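Biphenyl 2,3-Dioxygenase Beta Subunit (Sphingobium yanoikuyae, PDB 2GBW) probably serves as the structural partner of the catalytic alpha subunit in a ring-hydroxylating dioxygenase that adds dioxygen to biphenyl and related aromatic compounds. Local coordinates at residues Y46-Y51 with A68-D73; G139-L144 with K157-A162; Y32-Q37 with R84-Q89. All coordinates share one frame; numbering follows the deposited sequence.

Contact 1 of 3, residues Y46-Y51 with A68-D73; sequences YWMPIY and AAIYND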
loop_
_atom_site.group_PDB
_atom_site.type_symbol
_atom_site.label_atom_id
_atom_site.label_comp_id
_atom_site.label_asym_id
_atom_site.label_seq_id
_atom_site.Cartn_x
_atom_site.Cartn_y
_atom_site.Cartn_z
ATOM N N TYR B 46 -25.471 13.077 17.798
ATOM C CA TYR B 46 -24.705 12.367 16.816
ATOM C C TYR B 46 -23.261 12.486 17.280
ATOM O O TYR B 46 -22.721 13.584 17.336
ATOM C CB TYR B 46 -24.941 13.052 15.482
ATOM C CG TYR B 46 -24.363 12.374 14.293
ATOM C CD1 TYR B 46 -23.004 12.448 14.063
ATOM C CD2 TYR B 46 -25.162 11.660 13.382
ATOM C CE1 TYR B 46 -22.442 11.885 12.961
ATOM C CE2 TYR B 46 -24.578 11.046 12.255
ATOM C CZ TYR B 46 -23.230 11.177 12.062
ATOM O OH TYR B 46 -22.599 10.603 10.968
ATOM N N TRP B 47 -22.666 11.356 17.667
ATOM C CA TRP B 47 -21.461 11.326 18.490
ATOM C C TRP B 47 -20.452 10.284 17.990
ATOM O O TRP B 47 -20.784 9.134 17.828
ATOM C CB TRP B 47 -21.869 11.063 19.923
ATOM C CG TRP B 47 -20.803 10.968 20.913
ATOM C CD1 TRP B 47 -19.624 11.639 20.924
ATOM C CD2 TRP B 47 -20.819 10.138 22.056
ATOM N NE1 TRP B 47 -18.892 11.271 22.029
ATOM C CE2 TRP B 47 -19.624 10.362 22.753
ATOM C CE3 TRP B 47 -21.766 9.237 22.581
ATOM C CZ2 TRP B 47 -19.312 9.682 23.924
ATOM C CZ3 TRP B 47 -21.454 8.557 23.753
ATOM C CH2 TRP B 47 -20.226 8.797 24.400
ATOM N N MET B 48 -19.235 10.751 17.722
ATOM C CA MET B 48 -18.087 9.912 17.303
ATOM C C MET B 48 -16.881 10.202 18.227
ATOM O O MET B 48 -16.079 11.096 17.963
ATOM C CB MET B 48 -17.709 10.152 15.840
ATOM C CG MET B 48 -16.543 9.228 15.275
ATOM S SD MET B 48 -16.059 9.698 13.601
ATOM C CE MET B 48 -17.535 9.073 12.696
ATOM N N PRO B 49 -16.765 9.460 19.336
ATOM C CA PRO B 49 -15.724 9.729 20.350
ATOM C C PRO B 49 -14.376 9.445 19.847
ATOM O O PRO B 49 -14.220 8.652 18.931
ATOM C CB PRO B 49 -16.035 8.757 21.484
ATOM C CG PRO B 49 -17.229 8.055 21.104
ATOM C CD PRO B 49 -17.699 8.411 19.760
ATOM N N ILE B 50 -13.384 10.083 20.472
ATOM C CA ILE B 50 -11.967 9.719 20.238
ATOM C C ILE B 50 -11.580 8.726 21.344
ATOM O O ILE B 50 -11.583 9.058 22.525
ATOM C CB ILE B 50 -11.059 10.940 20.272
ATOM C CG1 ILE B 50 -11.374 11.864 19.100
ATOM C CG2 ILE B 50 -9.617 10.497 20.256
ATOM C CD1 ILE B 50 -11.109 13.261 19.427
ATOM N N TYR B 51 -11.287 7.489 20.946
ATOM C CA TYR B 51 -10.839 6.457 21.869
ATOM C C TYR B 51 -9.302 6.351 21.828
ATOM O O TYR B 51 -8.698 6.074 20.792
ATOM C CB TYR B 51 -11.402 5.119 21.479
ATOM C CG TYR B 51 -12.858 4.977 21.800
ATOM C CD1 TYR B 51 -13.265 4.593 23.059
ATOM C CD2 TYR B 51 -13.810 5.212 20.831
ATOM C CE1 TYR B 51 -14.611 4.447 23.338
ATOM C CE2 TYR B 51 -15.133 5.076 21.102
ATOM C CZ TYR B 51 -15.531 4.722 22.333
ATOM O OH TYR B 51 -16.900 4.571 22.583
ATOM N N ALA B 68 -13.307 14.896 24.309
ATOM C CA ALA B 68 -13.023 15.050 22.878
ATOM C C ALA B 68 -13.801 14.036 22.007
ATOM O O ALA B 68 -13.929 12.855 22.308
ATOM C CB ALA B 68 -11.537 14.934 22.586
ATOM N N ALA B 69 -14.340 14.548 20.930
ATOM C CA ALA B 69 -14.982 13.732 19.929
ATOM C C ALA B 69 -14.898 14.395 18.569
ATOM O O ALA B 69 -14.963 15.619 18.480
ATOM C CB ALA B 69 -16.440 13.552 20.319
ATOM N N ILE B 70 -14.831 13.570 17.526
ATOM C CA ILE B 70 -14.756 14.035 16.115
ATOM C C ILE B 70 -16.104 14.615 15.690
ATOM O O ILE B 70 -16.166 15.659 15.031
ATOM C CB ILE B 70 -14.277 12.908 15.178
ATOM C CG1 ILE B 70 -12.833 12.509 15.584
ATOM C CG2 ILE B 70 -14.296 13.360 13.683
ATOM C CD1 ILE B 70 -12.449 11.091 15.109
ATOM N N TYR B 71 -17.177 13.958 16.106
ATOM C CA TYR B 71 -18.519 14.525 16.047
ATOM C C TYR B 71 -19.153 14.548 17.446
ATOM O O TYR B 71 -19.034 13.602 18.222
ATOM C CB TYR B 71 -19.442 13.696 15.131
ATOM C CG TYR B 71 -19.162 13.704 13.650
ATOM C CD1 TYR B 71 -18.130 12.939 13.081
ATOM C CD2 TYR B 71 -19.923 14.485 12.788
ATOM C CE1 TYR B 71 -17.893 12.985 11.697
ATOM C CE2 TYR B 71 -19.705 14.498 11.429
ATOM C CZ TYR B 71 -18.682 13.733 10.884
ATOM O OH TYR B 71 -18.491 13.774 9.516
ATOM N N ASN B 72 -19.817 15.647 17.759
ATOM C CA ASN B 72 -20.535 15.809 18.999
ATOM C C ASN B 72 -21.612 16.873 18.802
ATOM O O ASN B 72 -21.505 17.996 19.301
ATOM C CB ASN B 72 -19.548 16.183 20.098
ATOM C CG ASN B 72 -20.014 15.803 21.455
ATOM O OD1 ASN B 72 -21.182 15.427 21.670
ATOM N ND2 ASN B 72 -19.112 15.955 22.421
ATOM N N ASP B 73 -22.685 16.485 18.118
ATOM C CA ASP B 73 -23.596 17.434 17.496
ATOM C C ASP B 73 -25.022 17.218 17.907
ATOM O O ASP B 73 -25.449 16.052 18.100
ATOM C CB ASP B 73 -23.548 17.286 15.971
ATOM C CG ASP B 73 -22.186 17.673 15.366
ATOM O OD1 ASP B 73 -21.436 18.443 15.989
ATOM O OD2 ASP B 73 -21.873 17.151 14.273
HETATM O O HOH W 1 -16.443 11.806 23.394
HETATM O O HOH W 2 -12.253 11.292 24.108
#

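Contact 2 of 3, residues G139-L144 with K157-A162; sequences GREDKL and KLILDA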
loop_
_atom_site.group_PDB
_atom_site.type_symbol
_atom_site.label_atom_id
_atom_site.label_comp_id
_atom_site.label_asym_id
_atom_site.label_seq_id
_atom_site.Cartn_x
_atom_site.Cartn_y
_atom_site.Cartn_z
ATOM N N GLY B 139 -18.229 0.586 14.129
ATOM C CA GLY B 139 -19.444 0.078 14.813
ATOM C C GLY B 139 -20.391 1.262 14.980
ATOM O O GLY B 139 -19.992 2.435 15.172
ATOM N N ARG B 140 -21.665 0.999 14.848
ATOM C CA ARG B 140 -22.670 1.997 15.030
ATOM C C ARG B 140 -23.631 1.488 16.124
ATOM O O ARG B 140 -24.050 0.330 16.112
ATOM C CB ARG B 140 -23.415 2.242 13.723
ATOM C CG ARG B 140 -24.572 3.217 13.890
ATOM C CD ARG B 140 -25.106 3.717 12.567
ATOM N NE ARG B 140 -25.714 2.636 11.790
ATOM C CZ ARG B 140 -26.188 2.764 10.559
ATOM N NH1 ARG B 140 -26.175 3.930 9.962
ATOM N NH2 ARG B 140 -26.722 1.711 9.939
ATOM N N GLU B 141 -23.949 2.363 17.070
ATOM C CA GLU B 141 -24.872 2.064 18.153
ATOM C C GLU B 141 -25.936 3.167 18.091
ATOM O O GLU B 141 -25.629 4.321 18.399
ATOM C CB GLU B 141 -24.146 2.018 19.501
ATOM C CG GLU B 141 -23.081 0.928 19.566
ATOM C CD GLU B 141 -22.194 0.956 20.809
ATOM O OE1 GLU B 141 -22.331 1.847 21.688
ATOM O OE2 GLU B 141 -21.339 0.030 20.893
ATOM N N ASP B 142 -27.153 2.808 17.635
ATOM C CA ASP B 142 -28.302 3.758 17.500
ATOM C C ASP B 142 -29.363 3.476 18.535
ATOM O O ASP B 142 -29.561 2.323 18.931
ATOM C CB ASP B 142 -28.990 3.626 16.126
ATOM C CG ASP B 142 -28.190 4.198 14.953
ATOM O OD1 ASP B 142 -27.224 4.983 15.150
ATOM O OD2 ASP B 142 -28.593 3.884 13.787
ATOM N N LYS B 143 -30.090 4.532 18.915
ATOM C CA LYS B 143 -31.431 4.443 19.471
ATOM C C LYS B 143 -32.334 5.027 18.407
ATOM O O LYS B 143 -32.118 6.170 17.959
ATOM C CB LYS B 143 -31.584 5.273 20.727
ATOM C CG LYS B 143 -30.635 4.920 21.893
ATOM C CD LYS B 143 -31.364 5.016 23.243
ATOM C CE LYS B 143 -32.331 3.839 23.475
ATOM N NZ LYS B 143 -33.512 4.106 24.373
ATOM N N LEU B 144 -33.310 4.246 17.971
ATOM C CA LEU B 144 -34.310 4.691 17.001
ATOM C C LEU B 144 -35.678 4.736 17.642
ATOM O O LEU B 144 -35.953 3.991 18.593
ATOM C CB LEU B 144 -34.412 3.698 15.859
ATOM C CG LEU B 144 -33.170 3.293 15.053
ATOM C CD1 LEU B 144 -33.641 2.332 13.996
ATOM C CD2 LEU B 144 -32.454 4.461 14.383
ATOM N N LYS B 157 -24.171 6.708 17.995
ATOM C CA LYS B 157 -22.781 6.654 18.429
ATOM C C LYS B 157 -22.000 5.854 17.420
ATOM O O LYS B 157 -22.425 4.739 17.090
ATOM C CB LYS B 157 -22.673 6.032 19.824
ATOM C CG LYS B 157 -21.276 6.132 20.439
ATOM C CD LYS B 157 -21.335 5.557 21.855
ATOM C CE LYS B 157 -19.968 5.589 22.525
ATOM N NZ LYS B 157 -20.169 4.973 23.868
ATOM N N LEU B 158 -20.869 6.422 16.951
ATOM C CA LEU B 158 -20.021 5.844 15.900
ATOM C C LEU B 158 -18.661 5.560 16.481
ATOM O O LEU B 158 -17.977 6.480 16.999
ATOM C CB LEU B 158 -19.877 6.799 14.702
ATOM C CG LEU B 158 -21.213 7.144 13.982
ATOM C CD1 LEU B 158 -21.128 8.352 13.036
ATOM C CD2 LEU B 158 -21.770 5.878 13.266
ATOM N N ILE B 159 -18.246 4.304 16.396
ATOM C CA ILE B 159 -17.038 3.834 17.048
ATOM C C ILE B 159 -16.032 3.450 15.964
ATOM O O ILE B 159 -16.193 2.445 15.279
ATOM C CB ILE B 159 -17.331 2.646 17.933
ATOM C CG1 ILE B 159 -18.451 3.027 18.936
ATOM C CG2 ILE B 159 -16.018 2.224 18.598
ATOM C CD1 ILE B 159 -19.232 1.869 19.397
ATOM N N LEU B 160 -15.028 4.291 15.767
ATOM C CA LEU B 160 -14.059 4.087 14.726
ATOM C C LEU B 160 -13.138 2.924 15.043
ATOM O O LEU B 160 -12.619 2.835 16.165
ATOM C CB LEU B 160 -13.231 5.354 14.578
ATOM C CG LEU B 160 -13.908 6.527 13.940
ATOM C CD1 LEU B 160 -12.957 7.784 14.035
ATOM C CD2 LEU B 160 -14.192 6.170 12.508
ATOM N N ASP B 161 -12.811 2.093 14.056
ATOM C CA ASP B 161 -11.880 1.030 14.369
ATOM C C ASP B 161 -10.373 1.481 14.392
ATOM O O ASP B 161 -9.614 0.856 15.086
ATOM C CB ASP B 161 -12.038 -0.165 13.453
ATOM C CG ASP B 161 -13.355 -0.876 13.667
ATOM O OD1 ASP B 161 -13.929 -0.717 14.758
ATOM O OD2 ASP B 161 -13.816 -1.568 12.742
ATOM N N ALA B 162 -10.006 2.514 13.647
ATOM C CA ALA B 162 -8.610 2.980 13.484
ATOM C C ALA B 162 -8.299 4.123 14.418
ATOM O O ALA B 162 -9.003 5.134 14.449
ATOM C CB ALA B 162 -8.305 3.428 12.025
HETATM O O HOH W 3 -20.752 2.122 23.531
#

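Contact 3 of 3, residues Y32-Q37 with R84-Q89; sequences YREWLQ and RLYSGQ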
loop_
_atom_site.group_PDB
_atom_site.type_symbol
_atom_site.label_atom_id
_atom_site.label_comp_id
_atom_site.label_asym_id
_atom_site.label_seq_id
_atom_site.Cartn_x
_atom_site.Cartn_y
_atom_site.Cartn_z
ATOM N N TYR B 32 -28.913 14.811 1.480
ATOM C CA TYR B 32 -28.704 15.047 2.897
ATOM C C TYR B 32 -29.843 15.776 3.605
ATOM O O TYR B 32 -30.125 15.526 4.761
ATOM C CB TYR B 32 -27.380 15.772 3.110
ATOM C CG TYR B 32 -26.210 14.968 2.610
ATOM C CD1 TYR B 32 -25.951 13.725 3.135
ATOM C CD2 TYR B 32 -25.388 15.433 1.605
ATOM C CE1 TYR B 32 -24.908 12.981 2.707
ATOM C CE2 TYR B 32 -24.332 14.676 1.161
ATOM C CZ TYR B 32 -24.108 13.445 1.721
ATOM O OH TYR B 32 -23.072 12.652 1.316
ATOM N N ARG B 33 -30.494 16.684 2.901
ATOM C CA ARG B 33 -31.597 17.424 3.487
ATOM C C ARG B 33 -32.789 16.520 3.745
ATOM O O ARG B 33 -33.420 16.578 4.785
ATOM C CB ARG B 33 -32.007 18.553 2.559
ATOM C CG ARG B 33 -31.095 19.739 2.612
ATOM C CD ARG B 33 -31.417 20.695 1.501
ATOM N NE ARG B 33 -30.842 22.010 1.730
ATOM C CZ ARG B 33 -30.575 22.866 0.757
ATOM N NH1 ARG B 33 -30.831 22.530 -0.493
ATOM N NH2 ARG B 33 -30.052 24.049 1.032
ATOM N N GLU B 34 -33.086 15.689 2.763
ATOM C CA GLU B 34 -34.111 14.681 2.887
ATOM C C GLU B 34 -33.819 13.706 4.029
ATOM O O GLU B 34 -34.713 13.312 4.759
ATOM C CB GLU B 34 -34.246 13.958 1.555
ATOM C CG GLU B 34 -34.807 14.844 0.453
ATOM C CD GLU B 34 -33.761 15.454 -0.483
ATOM O OE1 GLU B 34 -32.646 15.818 -0.042
ATOM O OE2 GLU B 34 -34.082 15.587 -1.681
ATOM N N TRP B 35 -32.551 13.345 4.187
ATOM C CA TRP B 35 -32.103 12.547 5.322
ATOM C C TRP B 35 -32.382 13.231 6.650
ATOM O O TRP B 35 -32.998 12.658 7.537
ATOM C CB TRP B 35 -30.609 12.229 5.190
ATOM C CG TRP B 35 -30.015 11.541 6.364
ATOM C CD1 TRP B 35 -30.259 10.276 6.769
ATOM C CD2 TRP B 35 -29.058 12.078 7.278
ATOM N NE1 TRP B 35 -29.530 9.987 7.886
ATOM C CE2 TRP B 35 -28.779 11.079 8.218
ATOM C CE3 TRP B 35 -28.407 13.307 7.390
ATOM C CZ2 TRP B 35 -27.877 11.267 9.254
ATOM C CZ3 TRP B 35 -27.517 13.491 8.415
ATOM C CH2 TRP B 35 -27.259 12.481 9.335
ATOM N N LEU B 36 -31.899 14.459 6.785
ATOM C CA LEU B 36 -32.099 15.222 8.030
ATOM C C LEU B 36 -33.572 15.366 8.425
ATOM O O LEU B 36 -33.905 15.264 9.608
ATOM C CB LEU B 36 -31.467 16.599 7.903
ATOM C CG LEU B 36 -30.996 17.299 9.179
ATOM C CD1 LEU B 36 -30.052 16.399 9.986
ATOM C CD2 LEU B 36 -30.363 18.606 8.788
ATOM N N GLN B 37 -34.429 15.619 7.436
ATOM C CA GLN B 37 -35.882 15.808 7.641
ATOM C C GLN B 37 -36.584 14.530 8.027
ATOM O O GLN B 37 -37.222 14.472 9.067
ATOM C CB GLN B 37 -36.537 16.341 6.362
ATOM C CG GLN B 37 -35.956 17.639 5.886
ATOM C CD GLN B 37 -36.851 18.398 4.904
ATOM O OE1 GLN B 37 -38.098 18.211 4.878
ATOM N NE2 GLN B 37 -36.223 19.281 4.096
ATOM N N ARG B 84 -22.745 22.602 4.264
ATOM C CA ARG B 84 -21.418 22.664 3.649
ATOM C C ARG B 84 -21.446 21.933 2.311
ATOM O O ARG B 84 -20.802 22.355 1.344
ATOM C CB ARG B 84 -20.350 22.024 4.539
ATOM C CG ARG B 84 -18.918 22.058 3.939
ATOM C CD ARG B 84 -17.896 21.421 4.857
ATOM N NE ARG B 84 -16.617 21.239 4.160
ATOM C CZ ARG B 84 -16.204 20.127 3.546
ATOM N NH1 ARG B 84 -16.942 19.029 3.538
ATOM N NH2 ARG B 84 -15.024 20.103 2.921
ATOM N N LEU B 85 -22.224 20.854 2.225
ATOM C CA LEU B 85 -22.277 20.123 0.975
ATOM C C LEU B 85 -23.315 20.723 -0.016
ATOM O O LEU B 85 -23.459 20.201 -1.118
ATOM C CB LEU B 85 -22.491 18.634 1.240
ATOM C CG LEU B 85 -21.540 17.987 2.258
ATOM C CD1 LEU B 85 -22.205 16.767 2.903
ATOM C CD2 LEU B 85 -20.183 17.620 1.628
ATOM N N TYR B 86 -23.989 21.820 0.373
ATOM C CA TYR B 86 -25.000 22.539 -0.448
ATOM C C TYR B 86 -24.667 24.013 -0.643
ATOM O O TYR B 86 -24.437 24.485 -1.764
ATOM C CB TYR B 86 -26.365 22.558 0.228
ATOM C CG TYR B 86 -27.087 21.274 0.191
ATOM C CD1 TYR B 86 -26.835 20.309 1.140
ATOM C CD2 TYR B 86 -28.045 21.017 -0.787
ATOM C CE1 TYR B 86 -27.495 19.142 1.133
ATOM C CE2 TYR B 86 -28.701 19.824 -0.808
ATOM C CZ TYR B 86 -28.413 18.888 0.157
ATOM O OH TYR B 86 -29.058 17.690 0.163
ATOM N N SER B 87 -24.659 24.731 0.481
ATOM C CA SER B 87 -24.565 26.190 0.510
ATOM C C SER B 87 -23.146 26.687 0.199
ATOM O O SER B 87 -22.845 27.890 0.315
ATOM C CB SER B 87 -25.080 26.710 1.866
ATOM O OG SER B 87 -26.439 26.309 2.069
ATOM N N GLY B 88 -22.289 25.758 -0.228
ATOM C CA GLY B 88 -20.939 26.074 -0.589
ATOM C C GLY B 88 -20.468 25.434 -1.866
ATOM O O GLY B 88 -20.761 24.252 -2.125
ATOM N N GLN B 89 -19.793 26.244 -2.676
ATOM C CA GLN B 89 -18.827 25.762 -3.651
ATOM C C GLN B 89 -17.596 25.344 -2.813
ATOM O O GLN B 89 -16.808 26.198 -2.390
ATOM C CB GLN B 89 -18.375 26.829 -4.691
ATOM C CG GLN B 89 -19.022 28.270 -4.652
ATOM C CD GLN B 89 -18.410 29.209 -3.590
ATOM O OE1 GLN B 89 -18.987 30.257 -3.253
ATOM N NE2 GLN B 89 -17.234 28.838 -3.068
#

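Contact 1 of 3, residues Y46-Y51 with A68-D73
Ala-68 O has three partners: two waters, each 2.9 Å from Ala-68 O, and Ile-50 N, weakly bonded to it at 3.4 Å. One water accepts from Trp-47 NE1; the other donates to both Ala-68 O and Ile-50 O. Antiparallel strands 46-49 and 71-73 pair through Tyr-46 and Asp-73, with Tyr-46 N 3.0 Å from Asp-73 O and the reciprocal bond equally long. Trp-47, its CG anti to the backbone N (chi1 179°), lays its CD1-NE1 edge in plane against Ala-69 CB and Tyr-71 O, with Pro-49 CG over one face. Tyr-71 receives Tyr-46 on a ring face: CE1 of Tyr-46 lies 3.6 Å from CD2 of Tyr-71 in an offset edge-to-face pair, planes at 61°. Met-48 SD reaches the ring edge, 3.9 Å from Tyr-71 CD1, a Met-aromatic contact. Tyr-46 OH bonds Cys-174 N, and Tyr-71 OH bonds Leu-170 O. Asn-72 OD1 bonds NE2 of His-45, seen to bind zinc in this protein, though none is bound to this chain here. Met-48 N bonds Tyr-71 O at 2.9 Å while Met-48 O accepts from Ile-70 N; Ile-70 and Tyr-71 both stand opposite Met-48, a classic beta bulge.

Contact 2 of 3, residues G139-L144 with K157-A162
Four backbone hydrogen bonds join strands 139-144 and 157-160 as antiparallel neighbours. Glu-141 N meets Lys-157 O at 2.8 Å, nearly along the C=O axis, and the return bond from Lys-157 N reaches Glu-141 O from above the carbonyl plane. Gly-139 and Ile-159 form the second reciprocal pair, Gly-139 N lying on a lone pair of Ile-159 O. Between them, Arg-140 and Leu-158 face each other as a non-hydrogen-bonded pair. On the face of Glu-141 and Lys-157 the two extended side chains run side by side, yet Glu-141 OE1 and Lys-157 NZ stay 4.4 Å apart. One water closes the gap, donating to Glu-141 OE1 at a short 2.4 Å and accepting from Lys-157 NZ at 2.9 Å. The other carboxylate oxygen, Glu-141 OE2, presses on the Ile-159 CD1 methyl at 3.2 Å, a tight apolar-polar contact beside Gly-139. On the opposite face, Arg-140 lies alongside Leu-158, its CG 3.9 Å from Leu-158 CD2. A bend at chi3 (65°) then leads the guanidinium away, to a salt bridge with Cys-174 OXT, a hydrogen bond with Ser-120 OG and a cation-pi contact with Tyr-20. One face thus carries a water-mediated charge pair, whereas on the other aliphatic packing precedes an arginine whose charge, close to the like charge of Arg-156, is probably offset by the C-terminal carboxylate.

Contact 3 of 3, residues Y32-Q37 with R84-Q89
One face and one edge of the Tyr-86 ring are packed closely by the start of helix 32-38, whereas the loop beyond it at Ser-87 barely meets the helix. Arg-33 reaches tip to tip with the tyrosine, extended from CG to NE, and lays its CD over one ring face, 3.9 Å from the Tyr-86 centroid. The guanidinium follows off-centre over the ring as a cation-pi contact, with CZ of Arg-33 4.0 Å from that centroid and the two planes 31° apart. Its closest atom, Arg-33 NH1, stands 3.2 Å from Tyr-86 CD2. The hydroxyl at the far end of the ring accepts from the backbone, Arg-33 N to Tyr-86 OH 3.3 Å at 160°. Tyr-32 adds its CB at the edge of the Tyr-86 ring, and its CE2 touches Leu-85 CD1 at 3.5 Å. Phe-173 and Val-82 pack on Tyr-32 as well. On the loose side, Arg-33 NH2 is 4.4 Å from Ser-87 OG, and both residues are exposed to solvent. Glu-83 forms a salt bridge with Arg-33 NH2. With a carboxylate beside it and an aromatic face beneath, the charge of Arg-33 is probably well stabilised where the loop after helix 75-84 meets helix 32-38.

Overall arrangement
Contacts 1 and 2 belong to one sheet, since strands 44-49 and 150-160 are neighbours: their centres are 10 Å apart and Trp-47 O lies 2.9 Å from Leu-158 N, a probable hydrogen bond. Contact 3 sits on the surface, its centre 20 Å from that of contact 1 and 22 Å from that of contact 2. It meets contact 1 where Trp-35 CH2 approaches Tyr-46 CE2 at 4.2 Å, and closes the chain loop in which contact 1 is nested. Zinc-binding His-45, without metal here, has its side chain about 3 Å from that of Asn-72 and about 7 Å from that of Lys-157, so both contacts lie near it. The helix-covered curved sheet is consistent with the NTF2-like fold of the family.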